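Local coordinates for protein dihydrodipicolinate synthase (Bacillus clausii KSM-K16, PDB 3E96) that probably acts as a 4-hydroxy-tetrahydrodipicolinate synthase, a lyase-class enzyme that would condense pyruvate with aspartate semialdehyde through a Schiff-base intermediate, at residues M111-P115 with Y128-I133; F59-L64 with G87-A91; L12-S16 with A223-L227; R41-I47 with V216-P220. All blocks are in the same frame, centred on the assembly; numbering follows the deposited sequence.

Overall arrangement
All four contacts belong to one eight-stranded parallel TIM barrel. Contacts 1 and 2, centres about 13 Å apart, each have one segment on adjacent strands 109-112 and 83-88, the other on helix 122-136 and in the loop before helix 64-78; both reach the second subunit. Contacts 3 and 4, centres about 11 Å apart, lie where the barrel closes: contact 3 sets strand 15-17 against helix 220-231, contact 4 the end of helix 32-43 against the loop after strand 210-213. The pairs' centres are 24 to 28 Å apart. Along the chain, contact 2 closes before contact 1 opens; both nest inside contact 4, itself inside contact 3, so the outer pair joins the first repeat to the last.

Contact 1. Residues M111-P115 with Y128-I133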
loop_
_atom_site.group_PDB
_atom_site.type_symbol
_atom_site.label_atom_id
_atom_site.label_comp_id
_atom_site.label_asym_id
_atom_site.label_seq_id
_atom_site.Cartn_x
_atom_site.Cartn_y
_atom_site.Cartn_z
ATOM N N MET B 111 -7.687 7.176 13.105
ATOM C CA MET B 111 -6.605 6.200 13.181
ATOM C C MET B 111 -5.845 6.389 11.877
ATOM O O MET B 111 -6.398 6.211 10.789
ATOM C CB MET B 111 -7.112 4.754 13.250
ATOM C CG MET B 111 -5.964 3.712 13.166
ATOM S SD MET B 111 -6.494 1.995 12.937
ATOM C CE MET B 111 -7.054 2.045 11.241
ATOM N N ILE B 112 -4.582 6.772 11.979
ATOM C CA ILE B 112 -3.790 6.970 10.782
ATOM C C ILE B 112 -3.152 5.645 10.394
ATOM O O ILE B 112 -2.330 5.099 11.136
ATOM C CB ILE B 112 -2.675 8.012 11.003
ATOM C CG1 ILE B 112 -3.258 9.281 11.636
ATOM C CG2 ILE B 112 -2.026 8.360 9.667
ATOM C CD1 ILE B 112 -2.202 10.321 11.996
ATOM N N HIS B 113 -3.553 5.122 9.238
ATOM C CA HIS B 113 -3.004 3.870 8.734
ATOM C C HIS B 113 -1.516 4.043 8.504
ATOM O O HIS B 113 -1.024 5.163 8.389
ATOM C CB HIS B 113 -3.645 3.498 7.393
ATOM C CG HIS B 113 -5.000 2.880 7.519
ATOM N ND1 HIS B 113 -5.186 1.564 7.879
ATOM C CD2 HIS B 113 -6.237 3.404 7.349
ATOM C CE1 HIS B 113 -6.481 1.302 7.928
ATOM N NE2 HIS B 113 -7.140 2.402 7.610
ATOM N N MET B 114 -0.800 2.927 8.444
ATOM C CA MET B 114 0.624 2.974 8.164
ATOM C C MET B 114 0.666 3.428 6.707
ATOM O O MET B 114 -0.109 2.940 5.886
ATOM C CB MET B 114 1.235 1.573 8.290
ATOM C CG MET B 114 2.754 1.524 8.149
ATOM S SD MET B 114 3.616 2.191 9.607
ATOM C CE MET B 114 5.337 2.526 8.874
ATOM N N PRO B 115 1.549 4.379 6.364
ATOM C CA PRO B 115 1.590 4.812 4.963
ATOM C C PRO B 115 1.882 3.629 4.033
ATOM O O PRO B 115 2.672 2.749 4.377
ATOM C CB PRO B 115 2.700 5.869 4.959
ATOM C CG PRO B 115 3.582 5.464 6.126
ATOM C CD PRO B 115 2.565 5.076 7.169
ATOM N N TYR B 128 5.661 12.023 8.635
ATOM C CA TYR B 128 4.358 11.702 8.062
ATOM C C TYR B 128 3.265 11.775 9.124
ATOM O O TYR B 128 2.289 12.509 8.974
ATOM C CB TYR B 128 4.376 10.298 7.449
ATOM C CG TYR B 128 3.045 9.881 6.865
ATOM C CD1 TYR B 128 2.604 10.387 5.644
ATOM C CD2 TYR B 128 2.207 9.005 7.555
ATOM C CE1 TYR B 128 1.358 10.033 5.121
ATOM C CE2 TYR B 128 0.965 8.644 7.047
ATOM C CZ TYR B 128 0.545 9.160 5.831
ATOM O OH TYR B 128 -0.689 8.807 5.339
ATOM N N PHE B 129 3.432 11.013 10.200
ATOM C CA PHE B 129 2.446 11.002 11.272
ATOM C C PHE B 129 2.359 12.352 11.980
ATOM O O PHE B 129 1.265 12.858 12.243
ATOM C CB PHE B 129 2.777 9.907 12.288
ATOM C CG PHE B 129 2.517 8.509 11.783
ATOM C CD1 PHE B 129 1.259 8.154 11.300
ATOM C CD2 PHE B 129 3.517 7.544 11.821
ATOM C CE1 PHE B 129 0.996 6.848 10.861
ATOM C CE2 PHE B 129 3.270 6.238 11.387
ATOM C CZ PHE B 129 2.003 5.893 10.907
ATOM N N ARG B 130 3.512 12.933 12.290
ATOM C CA ARG B 130 3.529 14.219 12.977
ATOM C C ARG B 130 2.773 15.296 12.208
ATOM O O ARG B 130 1.941 15.996 12.782
ATOM C CB ARG B 130 4.964 14.687 13.203
ATOM C CG ARG B 130 5.058 16.007 13.952
ATOM C CD ARG B 130 6.375 16.682 13.634
ATOM N NE ARG B 130 6.510 16.877 12.192
ATOM C CZ ARG B 130 7.640 17.225 11.588
ATOM N NH1 ARG B 130 8.740 17.418 12.303
ATOM N NH2 ARG B 130 7.671 17.368 10.270
ATOM N N ASP B 131 3.057 15.428 10.915
ATOM C CA ASP B 131 2.402 16.445 10.094
ATOM C C ASP B 131 0.884 16.323 10.103
ATOM O O ASP B 131 0.173 17.324 10.205
ATOM C CB ASP B 131 2.899 16.383 8.646
ATOM C CG ASP B 131 4.337 16.848 8.497
ATOM O OD1 ASP B 131 4.876 17.454 9.446
ATOM O OD2 ASP B 131 4.920 16.614 7.416
ATOM N N ILE B 132 0.387 15.098 9.987
ATOM C CA ILE B 132 -1.052 14.862 9.980
ATOM C C ILE B 132 -1.689 15.170 11.332
ATOM O O ILE B 132 -2.736 15.817 11.402
ATOM C CB ILE B 132 -1.360 13.400 9.588
ATOM C CG1 ILE B 132 -0.925 13.161 8.139
ATOM C CG2 ILE B 132 -2.850 13.103 9.783
ATOM C CD1 ILE B 132 -0.920 11.701 7.722
ATOM N N ILE B 133 -1.062 14.706 12.407
ATOM C CA ILE B 133 -1.593 14.944 13.744
ATOM C C ILE B 133 -1.620 16.437 14.075
ATOM O O ILE B 133 -2.615 16.945 14.592
ATOM C CB ILE B 133 -0.760 14.194 14.811
ATOM C CG1 ILE B 133 -0.916 12.683 14.606
ATOM C CG2 ILE B 133 -1.216 14.583 16.216
ATOM C CD1 ILE B 133 -0.040 11.849 15.510
HETATM O O HOH W 1 -1.505 6.306 6.015
#
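Ile112, the last residue of strand 109-112, packs against four side chains of helix 122-136 and buries about 110 Å² there. With chi1 m and chi2 t, its CG2 comes within 3.6 Å of Phe129 CE1 and 4.0 Å of Tyr128 CE2, and its CD1 within 3.6 Å of Ile132 CG2 and 3.7 Å of Ile133 CG1. The t rotamer of Tyr128 lays one face of its ring against Pro115, whose CB stands 4.0 Å from the ring centroid and 15° off the normal, a CH-pi contact. Phe129, in m, instead turns its ring edge to the backbone, CE1 lying 3.6 Å from His113 O; Met114 SD sits 5.5 Å from the Phe129 centroid at the edge, a Met-aromatic contact. Polar linkage comes through water 1, which donates to His113 O and to Tyr128 OH, both at 2.7 Å. Tyr128 OH also hydrogen-bonds Tyr90 O, and His113 NE2 bonds Cys53 O. The contact joins the strand and helix of the beta-alpha-beta unit 109-112, 122-136, 140-144: Phe129 packs on Val142 of the next strand, Ile132 on Ile88 of the previous one, and Pro115 on Pro281 of the second subunit.

Contact 2. Residues F59-L64 with G87-A91; sequences FYALSL and GIGYA
An aromatic cluster of Phe59, Tyr60 and Tyr90 fills the space between two loops that follow neighbouring barrel strands, at the interface with the second subunit. Residues 59-61 form a 3-10 turn, with Leu62 N bonded to Phe59 O at 3.0 Å, and Ser63 then N-caps helix 64-78. In the other segment, strand 83-88 ends at Ile88; Gly89 is extended (phi/psi -177/-159), Tyr90 has a positive phi (77/-159), and Ala91 is the N-cap of helix 92-105. Nearest CA pairs are Phe59-Gly87 at 7.8 Å and Tyr60-Gly89 at 9.1 Å. Phe59 (t) runs its ring toward the strand end, CZ 3.9 Å from Gly89 N. A CB on Gly89 would stand only 3.5 Å from Phe59 CE2. Tyr90 (m) buries about 111 Å²: its CE2 is 3.6 Å from Phe59 CZ and 3.7 Å from Leu64 CD2. Tyr60 (m) points its edge at the Tyr90 face, an offset edge-to-face pair with centroids 5.5 Å apart and planes at 84°. The Tyr90 ring meets Tyr90 of the second subunit. Water 2 accepts from Tyr90 OH (2.8 Å) and donates to Phe59 O and Leu62 O (2.7 Å each); water 3 joins Tyr60 OH (2.8 Å) to Tyr90 N (2.9 Å); water 4 donates to Tyr60 O (2.6 Å) and Tyr90 OH (3.2 Å). Apolar ring packing thus combines with tyrosine hydroxyls that reach across through waters, not direct bonds.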
loop_
_atom_site.group_PDB
_atom_site.type_symbol
_atom_site.label_atom_id
_atom_site.label_comp_id
_atom_site.label_asym_id
_atom_site.label_seq_id
_atom_site.Cartn_x
_atom_site.Cartn_y
_atom_site.Cartn_z
ATOM N N PHE B 59 -10.668 -0.620 3.623
ATOM C CA PHE B 59 -10.458 0.802 3.382
ATOM C C PHE B 59 -9.872 1.129 2.006
ATOM O O PHE B 59 -10.385 1.994 1.289
ATOM C CB PHE B 59 -9.539 1.347 4.481
ATOM C CG PHE B 59 -9.083 2.756 4.257
ATOM C CD1 PHE B 59 -9.989 3.806 4.266
ATOM C CD2 PHE B 59 -7.730 3.036 4.073
ATOM C CE1 PHE B 59 -9.562 5.118 4.098
ATOM C CE2 PHE B 59 -7.291 4.344 3.903
ATOM C CZ PHE B 59 -8.210 5.389 3.917
ATOM N N TYR B 60 -8.798 0.441 1.631
ATOM C CA TYR B 60 -8.151 0.710 0.353
ATOM C C TYR B 60 -8.954 0.330 -0.884
ATOM O O TYR B 60 -8.586 0.696 -2.002
ATOM C CB TYR B 60 -6.772 0.055 0.331
ATOM C CG TYR B 60 -5.830 0.721 1.310
ATOM C CD1 TYR B 60 -5.471 2.058 1.152
ATOM C CD2 TYR B 60 -5.329 0.030 2.413
ATOM C CE1 TYR B 60 -4.639 2.695 2.065
ATOM C CE2 TYR B 60 -4.492 0.660 3.337
ATOM C CZ TYR B 60 -4.153 1.995 3.151
ATOM O OH TYR B 60 -3.318 2.624 4.046
ATOM N N ALA B 61 -10.053 -0.392 -0.686
ATOM C CA ALA B 61 -10.914 -0.780 -1.806
ATOM C C ALA B 61 -12.047 0.239 -1.957
ATOM O O ALA B 61 -12.895 0.124 -2.846
ATOM C CB ALA B 61 -11.489 -2.173 -1.567
ATOM N N LEU B 62 -12.057 1.243 -1.083
ATOM C CA LEU B 62 -13.083 2.284 -1.124
ATOM C C LEU B 62 -12.566 3.547 -1.798
ATOM O O LEU B 62 -11.382 3.867 -1.710
ATOM C CB LEU B 62 -13.524 2.660 0.298
ATOM C CG LEU B 62 -13.991 1.572 1.270
ATOM C CD1 LEU B 62 -14.223 2.203 2.641
ATOM C CD2 LEU B 62 -15.261 0.915 0.756
ATOM N N SER B 63 -13.451 4.267 -2.476
ATOM C CA SER B 63 -13.047 5.524 -3.091
ATOM C C SER B 63 -12.981 6.487 -1.905
ATOM O O SER B 63 -13.465 6.163 -0.816
ATOM C CB SER B 63 -14.104 6.005 -4.081
ATOM O OG SER B 63 -15.308 6.317 -3.405
ATOM N N LEU B 64 -12.382 7.656 -2.098
ATOM C CA LEU B 64 -12.290 8.627 -1.012
ATOM C C LEU B 64 -13.678 9.024 -0.529
ATOM O O LEU B 64 -13.902 9.205 0.668
ATOM C CB LEU B 64 -11.534 9.879 -1.466
ATOM C CG LEU B 64 -10.033 9.742 -1.724
ATOM C CD1 LEU B 64 -9.454 11.114 -2.086
ATOM C CD2 LEU B 64 -9.343 9.187 -0.473
ATOM N N GLY B 87 -10.638 5.673 10.269
ATOM C CA GLY B 87 -9.383 5.339 9.630
ATOM C C GLY B 87 -9.132 6.329 8.504
ATOM O O GLY B 87 -10.052 6.662 7.746
ATOM N N ILE B 88 -7.898 6.818 8.408
ATOM C CA ILE B 88 -7.514 7.758 7.358
ATOM C C ILE B 88 -6.138 7.359 6.829
ATOM O O ILE B 88 -5.424 6.576 7.467
ATOM C CB ILE B 88 -7.472 9.229 7.876
ATOM C CG1 ILE B 88 -6.406 9.388 8.962
ATOM C CG2 ILE B 88 -8.837 9.624 8.430
ATOM C CD1 ILE B 88 -6.270 10.832 9.468
ATOM N N GLY B 89 -5.765 7.877 5.662
ATOM C CA GLY B 89 -4.473 7.523 5.093
ATOM C C GLY B 89 -4.154 8.236 3.788
ATOM O O GLY B 89 -4.737 9.280 3.499
ATOM N N TYR B 90 -3.231 7.660 3.015
ATOM C CA TYR B 90 -2.782 8.196 1.726
ATOM C C TYR B 90 -1.818 9.374 1.890
ATOM O O TYR B 90 -1.196 9.523 2.939
ATOM C CB TYR B 90 -3.984 8.612 0.872
ATOM C CG TYR B 90 -4.918 7.465 0.551
ATOM C CD1 TYR B 90 -4.479 6.373 -0.200
ATOM C CD2 TYR B 90 -6.244 7.474 0.990
ATOM C CE1 TYR B 90 -5.336 5.320 -0.510
ATOM C CE2 TYR B 90 -7.112 6.425 0.683
ATOM C CZ TYR B 90 -6.651 5.354 -0.066
ATOM O OH TYR B 90 -7.509 4.319 -0.379
ATOM N N ALA B 91 -1.681 10.196 0.853
ATOM C CA ALA B 91 -0.794 11.354 0.919
ATOM C C ALA B 91 -1.200 12.220 2.112
ATOM O O ALA B 91 -2.376 12.259 2.477
ATOM C CB ALA B 91 -0.887 12.158 -0.379
HETATM O O HOH W 2 -10.110 4.603 0.496
HETATM O O HOH W 3 -2.078 5.110 3.698
HETATM O O HOH W 4 -6.562 2.257 -2.584
#

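Contact 3. Residues L12-S16 with A223-L227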
loop_
_atom_site.group_PDB
_atom_site.type_symbol
_atom_site.label_atom_id
_atom_site.label_comp_id
_atom_site.label_asym_id
_atom_site.label_seq_id
_atom_site.Cartn_x
_atom_site.Cartn_y
_atom_site.Cartn_z
ATOM N N LEU B 12 -9.940 3.982 25.201
ATOM C CA LEU B 12 -9.425 3.178 24.091
ATOM C C LEU B 12 -8.761 1.880 24.542
ATOM O O LEU B 12 -8.405 1.038 23.713
ATOM C CB LEU B 12 -8.437 4.003 23.262
ATOM C CG LEU B 12 -9.080 5.118 22.431
ATOM C CD1 LEU B 12 -8.012 6.059 21.899
ATOM C CD2 LEU B 12 -9.883 4.497 21.287
ATOM N N GLU B 13 -8.587 1.722 25.851
ATOM C CA GLU B 13 -7.987 0.507 26.400
ATOM C C GLU B 13 -9.109 -0.510 26.564
ATOM O O GLU B 13 -9.580 -0.789 27.671
ATOM C CB GLU B 13 -7.313 0.805 27.742
ATOM C CG GLU B 13 -6.227 1.868 27.626
ATOM C CD GLU B 13 -5.487 2.105 28.927
ATOM O OE1 GLU B 13 -6.112 1.974 29.998
ATOM O OE2 GLU B 13 -4.285 2.437 28.876
ATOM N N THR B 14 -9.537 -1.055 25.432
ATOM C CA THR B 14 -10.621 -2.022 25.387
ATOM C C THR B 14 -10.554 -2.651 23.996
ATOM O O THR B 14 -9.516 -2.587 23.342
ATOM C CB THR B 14 -11.982 -1.301 25.582
ATOM O OG1 THR B 14 -13.047 -2.256 25.597
ATOM C CG2 THR B 14 -12.216 -0.291 24.455
ATOM N N ILE B 15 -11.644 -3.258 23.547
ATOM C CA ILE B 15 -11.676 -3.866 22.220
ATOM C C ILE B 15 -12.059 -2.817 21.176
ATOM O O ILE B 15 -13.057 -2.113 21.337
ATOM C CB ILE B 15 -12.738 -4.994 22.128
ATOM C CG1 ILE B 15 -12.379 -6.152 23.059
ATOM C CG2 ILE B 15 -12.853 -5.485 20.684
ATOM C CD1 ILE B 15 -13.533 -7.128 23.266
ATOM N N SER B 16 -11.261 -2.702 20.120
ATOM C CA SER B 16 -11.575 -1.786 19.030
ATOM C C SER B 16 -12.098 -2.681 17.915
ATOM O O SER B 16 -11.325 -3.399 17.278
ATOM C CB SER B 16 -10.327 -1.036 18.551
ATOM O OG SER B 16 -9.998 0.023 19.432
ATOM N N ALA B 223 -14.877 -12.176 21.686
ATOM C CA ALA B 223 -13.868 -11.145 21.876
ATOM C C ALA B 223 -14.023 -10.572 23.278
ATOM O O ALA B 223 -13.038 -10.348 23.984
ATOM C CB ALA B 223 -14.038 -10.043 20.831
ATOM N N VAL B 224 -15.272 -10.342 23.682
ATOM C CA VAL B 224 -15.552 -9.801 25.007
ATOM C C VAL B 224 -15.063 -10.752 26.094
ATOM O O VAL B 224 -14.528 -10.318 27.110
ATOM C CB VAL B 224 -17.069 -9.536 25.201
ATOM C CG1 VAL B 224 -17.349 -9.137 26.646
ATOM C CG2 VAL B 224 -17.520 -8.418 24.269
ATOM N N GLU B 225 -15.244 -12.052 25.879
ATOM C CA GLU B 225 -14.800 -13.036 26.860
ATOM C C GLU B 225 -13.289 -12.949 27.062
ATOM O O GLU B 225 -12.806 -13.050 28.191
ATOM C CB GLU B 225 -15.167 -14.453 26.414
ATOM C CG GLU B 225 -16.653 -14.682 26.203
ATOM C CD GLU B 225 -16.969 -16.113 25.807
ATOM O OE1 GLU B 225 -18.085 -16.356 25.290
ATOM O OE2 GLU B 225 -16.108 -16.996 26.020
ATOM N N MET B 226 -12.545 -12.759 25.973
ATOM C CA MET B 226 -11.091 -12.666 26.075
ATOM C C MET B 226 -10.689 -11.416 26.839
ATOM O O MET B 226 -9.806 -11.469 27.694
ATOM C CB MET B 226 -10.424 -12.648 24.688
ATOM C CG MET B 226 -8.884 -12.548 24.757
ATOM S SD MET B 226 -7.984 -12.668 23.166
ATOM C CE MET B 226 -7.879 -14.479 23.000
ATOM N N LEU B 227 -11.328 -10.289 26.528
ATOM C CA LEU B 227 -11.008 -9.034 27.201
ATOM C C LEU B 227 -11.260 -9.139 28.699
ATOM O O LEU B 227 -10.435 -8.716 29.505
ATOM C CB LEU B 227 -11.845 -7.879 26.639
ATOM C CG LEU B 227 -11.596 -6.516 27.303
ATOM C CD1 LEU B 227 -10.203 -6.006 26.938
ATOM C CD2 LEU B 227 -12.658 -5.517 26.856
#
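This is a small, apolar strand-to-helix contact at the closure of the TIM barrel, where the first strand, 15-17, meets helix 220-231, which follows the eighth strand. Ile15 is its centre: the side chain points outward at the helix, and chi1 m with chi2 t extends CD1 into the space between successive turns. There CD1 lies 3.3 Å from Ala223 O, 3.8 Å from Ala223 CB, 3.8 Å from Leu227 CB and 4.3 Å from Val224 CG2. Ile15 and Leu227 are the nearest CA pair, at 7.2 Å. Leu227 (t, p) brings CD2 to 3.5 Å from Thr14 OG1, just before the strand. Strand 210-213 lies alongside: Thr14 and Ser16 share backbone hydrogen bonds with Phe211, and Leu227 packs on the Phe211 side chain. Ala223 O already accepts the helical bond from Leu227 N (3.1 Å), so Ile15 CD1 meets a carbonyl whose helical bond is made. Contact between 12-16 and 223-227 is thus van der Waals, while Glu13 O hydrogen-bonds Arg231 further along the helix.

Contact 4. Residues R41-I47 with V216-P220; sequences RIVDNGI and VNLLP
Pro220, Arg41 and Val216 bury 76, 56 and 56 Å² here, with Ile42 close behind at 55 Å². Helix 32-43 ends at Val43, and the chain turns through Asn45 to Gly46, whose phi/psi of 98/-6 suits glycine, before extending at Ile47. The opposing segment finishes a 3-10 turn at Val216-Asn217 and leads through Leu218 and Leu219 to Pro220. Ile42 and Val216 are the nearest CA pair, 5.9 Å apart. Pro220 turns its ring to the helix end: CG is 3.5 Å from Asn45 CB and 3.7 Å from Arg41 O, and CB is 4.3 Å from Ile47 CG1. Arg41, extended (t, t) then bent at chi3 (m), places CD 3.3 Å from Asn217 O; its NH1 gives that oxygen a weak hydrogen bond at 3.4 Å. Val216 (m) fits between two isoleucines, CG1 3.7 Å from Ile47 CD1 and CG2 4.1 Å from Ile42 CG1. Thus the first helix of the TIM barrel meets the loop after its eighth strand; the Asn217 side chain is about 4 Å from that of Thr56, a predicted pyruvate-binding residue. Apolar packing dominates, with the weak arginine-to-carbonyl bond as a polar supplement.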
loop_
_atom_site.group_PDB
_atom_site.type_symbol
_atom_site.label_atom_id
_atom_site.label_comp_id
_atom_site.label_asym_id
_atom_site.label_seq_id
_atom_site.Cartn_x
_atom_site.Cartn_y
_atom_site.Cartn_z
ATOM N N ARG B 41 -24.647 -5.220 15.465
ATOM C CA ARG B 41 -24.150 -6.452 16.071
ATOM C C ARG B 41 -22.923 -6.174 16.930
ATOM O O ARG B 41 -22.757 -6.745 18.009
ATOM C CB ARG B 41 -23.794 -7.480 14.996
ATOM C CG ARG B 41 -23.326 -8.811 15.571
ATOM C CD ARG B 41 -23.056 -9.838 14.485
ATOM N NE ARG B 41 -24.248 -10.103 13.687
ATOM C CZ ARG B 41 -24.428 -9.671 12.444
ATOM N NH1 ARG B 41 -23.489 -8.953 11.843
ATOM N NH2 ARG B 41 -25.556 -9.953 11.804
ATOM N N ILE B 42 -22.064 -5.286 16.447
ATOM C CA ILE B 42 -20.851 -4.942 17.172
ATOM C C ILE B 42 -21.111 -4.142 18.448
ATOM O O ILE B 42 -20.788 -4.595 19.549
ATOM C CB ILE B 42 -19.879 -4.145 16.261
ATOM C CG1 ILE B 42 -19.354 -5.065 15.153
ATOM C CG2 ILE B 42 -18.734 -3.556 17.089
ATOM C CD1 ILE B 42 -18.498 -4.367 14.108
ATOM N N VAL B 43 -21.710 -2.966 18.303
ATOM C CA VAL B 43 -21.955 -2.096 19.447
ATOM C C VAL B 43 -23.033 -2.533 20.427
ATOM O O VAL B 43 -23.013 -2.119 21.584
ATOM C CB VAL B 43 -22.255 -0.655 18.988
ATOM C CG1 VAL B 43 -21.091 -0.130 18.155
ATOM C CG2 VAL B 43 -23.546 -0.615 18.200
ATOM N N ASP B 44 -23.971 -3.363 19.983
ATOM C CA ASP B 44 -25.028 -3.825 20.877
ATOM C C ASP B 44 -24.617 -5.062 21.654
ATOM O O ASP B 44 -25.408 -5.604 22.431
ATOM C CB ASP B 44 -26.312 -4.130 20.101
ATOM C CG ASP B 44 -27.048 -2.877 19.682
ATOM O OD1 ASP B 44 -27.072 -1.916 20.480
ATOM O OD2 ASP B 44 -27.612 -2.854 18.566
ATOM N N ASN B 45 -23.382 -5.514 21.452
ATOM C CA ASN B 45 -22.916 -6.701 22.153
ATOM C C ASN B 45 -21.638 -6.530 22.964
ATOM O O ASN B 45 -20.815 -7.443 23.029
ATOM C CB ASN B 45 -22.751 -7.866 21.174
ATOM C CG ASN B 45 -24.076 -8.349 20.624
ATOM O OD1 ASN B 45 -24.482 -7.977 19.522
ATOM N ND2 ASN B 45 -24.770 -9.174 21.403
ATOM N N GLY B 46 -21.470 -5.361 23.571
ATOM C CA GLY B 46 -20.305 -5.131 24.406
ATOM C C GLY B 46 -19.102 -4.395 23.849
ATOM O O GLY B 46 -18.166 -4.121 24.602
ATOM N N ILE B 47 -19.098 -4.073 22.557
ATOM C CA ILE B 47 -17.962 -3.360 21.973
ATOM C C ILE B 47 -18.227 -1.858 22.054
ATOM O O ILE B 47 -19.249 -1.371 21.559
ATOM C CB ILE B 47 -17.731 -3.782 20.506
ATOM C CG1 ILE B 47 -17.715 -5.312 20.401
ATOM C CG2 ILE B 47 -16.408 -3.219 20.004
ATOM C CD1 ILE B 47 -16.706 -5.996 21.307
ATOM N N VAL B 216 -15.334 -9.621 15.980
ATOM C CA VAL B 216 -16.572 -9.010 16.467
ATOM C C VAL B 216 -17.650 -8.890 15.389
ATOM O O VAL B 216 -18.827 -8.726 15.710
ATOM C CB VAL B 216 -16.330 -7.605 17.071
ATOM C CG1 VAL B 216 -15.443 -7.714 18.307
ATOM C CG2 VAL B 216 -15.701 -6.690 16.037
ATOM N N ASN B 217 -17.256 -8.970 14.118
ATOM C CA ASN B 217 -18.230 -8.879 13.032
ATOM C C ASN B 217 -19.222 -10.035 13.041
ATOM O O ASN B 217 -20.337 -9.897 12.539
ATOM C CB ASN B 217 -17.538 -8.837 11.666
ATOM C CG ASN B 217 -16.891 -7.496 11.382
ATOM O OD1 ASN B 217 -15.673 -7.332 11.526
ATOM N ND2 ASN B 217 -17.702 -6.527 10.991
ATOM N N LEU B 218 -18.819 -11.176 13.594
ATOM C CA LEU B 218 -19.707 -12.329 13.645
ATOM C C LEU B 218 -19.963 -12.852 15.055
ATOM O O LEU B 218 -21.073 -13.286 15.359
ATOM C CB LEU B 218 -19.167 -13.475 12.778
ATOM C CG LEU B 218 -17.751 -14.004 13.039
ATOM C CD1 LEU B 218 -17.636 -15.436 12.527
ATOM C CD2 LEU B 218 -16.724 -13.094 12.354
ATOM N N LEU B 219 -18.945 -12.802 15.911
ATOM C CA LEU B 219 -19.059 -13.318 17.275
ATOM C C LEU B 219 -18.423 -12.388 18.303
ATOM O O LEU B 219 -17.422 -12.734 18.930
ATOM C CB LEU B 219 -18.390 -14.692 17.348
ATOM C CG LEU B 219 -18.968 -15.743 16.394
ATOM C CD1 LEU B 219 -17.999 -16.900 16.213
ATOM C CD2 LEU B 219 -20.299 -16.228 16.950
ATOM N N PRO B 220 -19.012 -11.203 18.507
ATOM C CA PRO B 220 -18.476 -10.237 19.467
ATOM C C PRO B 220 -18.342 -10.746 20.900
ATOM O O PRO B 220 -17.473 -10.288 21.639
ATOM C CB PRO B 220 -19.440 -9.057 19.344
ATOM C CG PRO B 220 -20.728 -9.708 18.946
ATOM C CD PRO B 220 -20.280 -10.723 17.926
#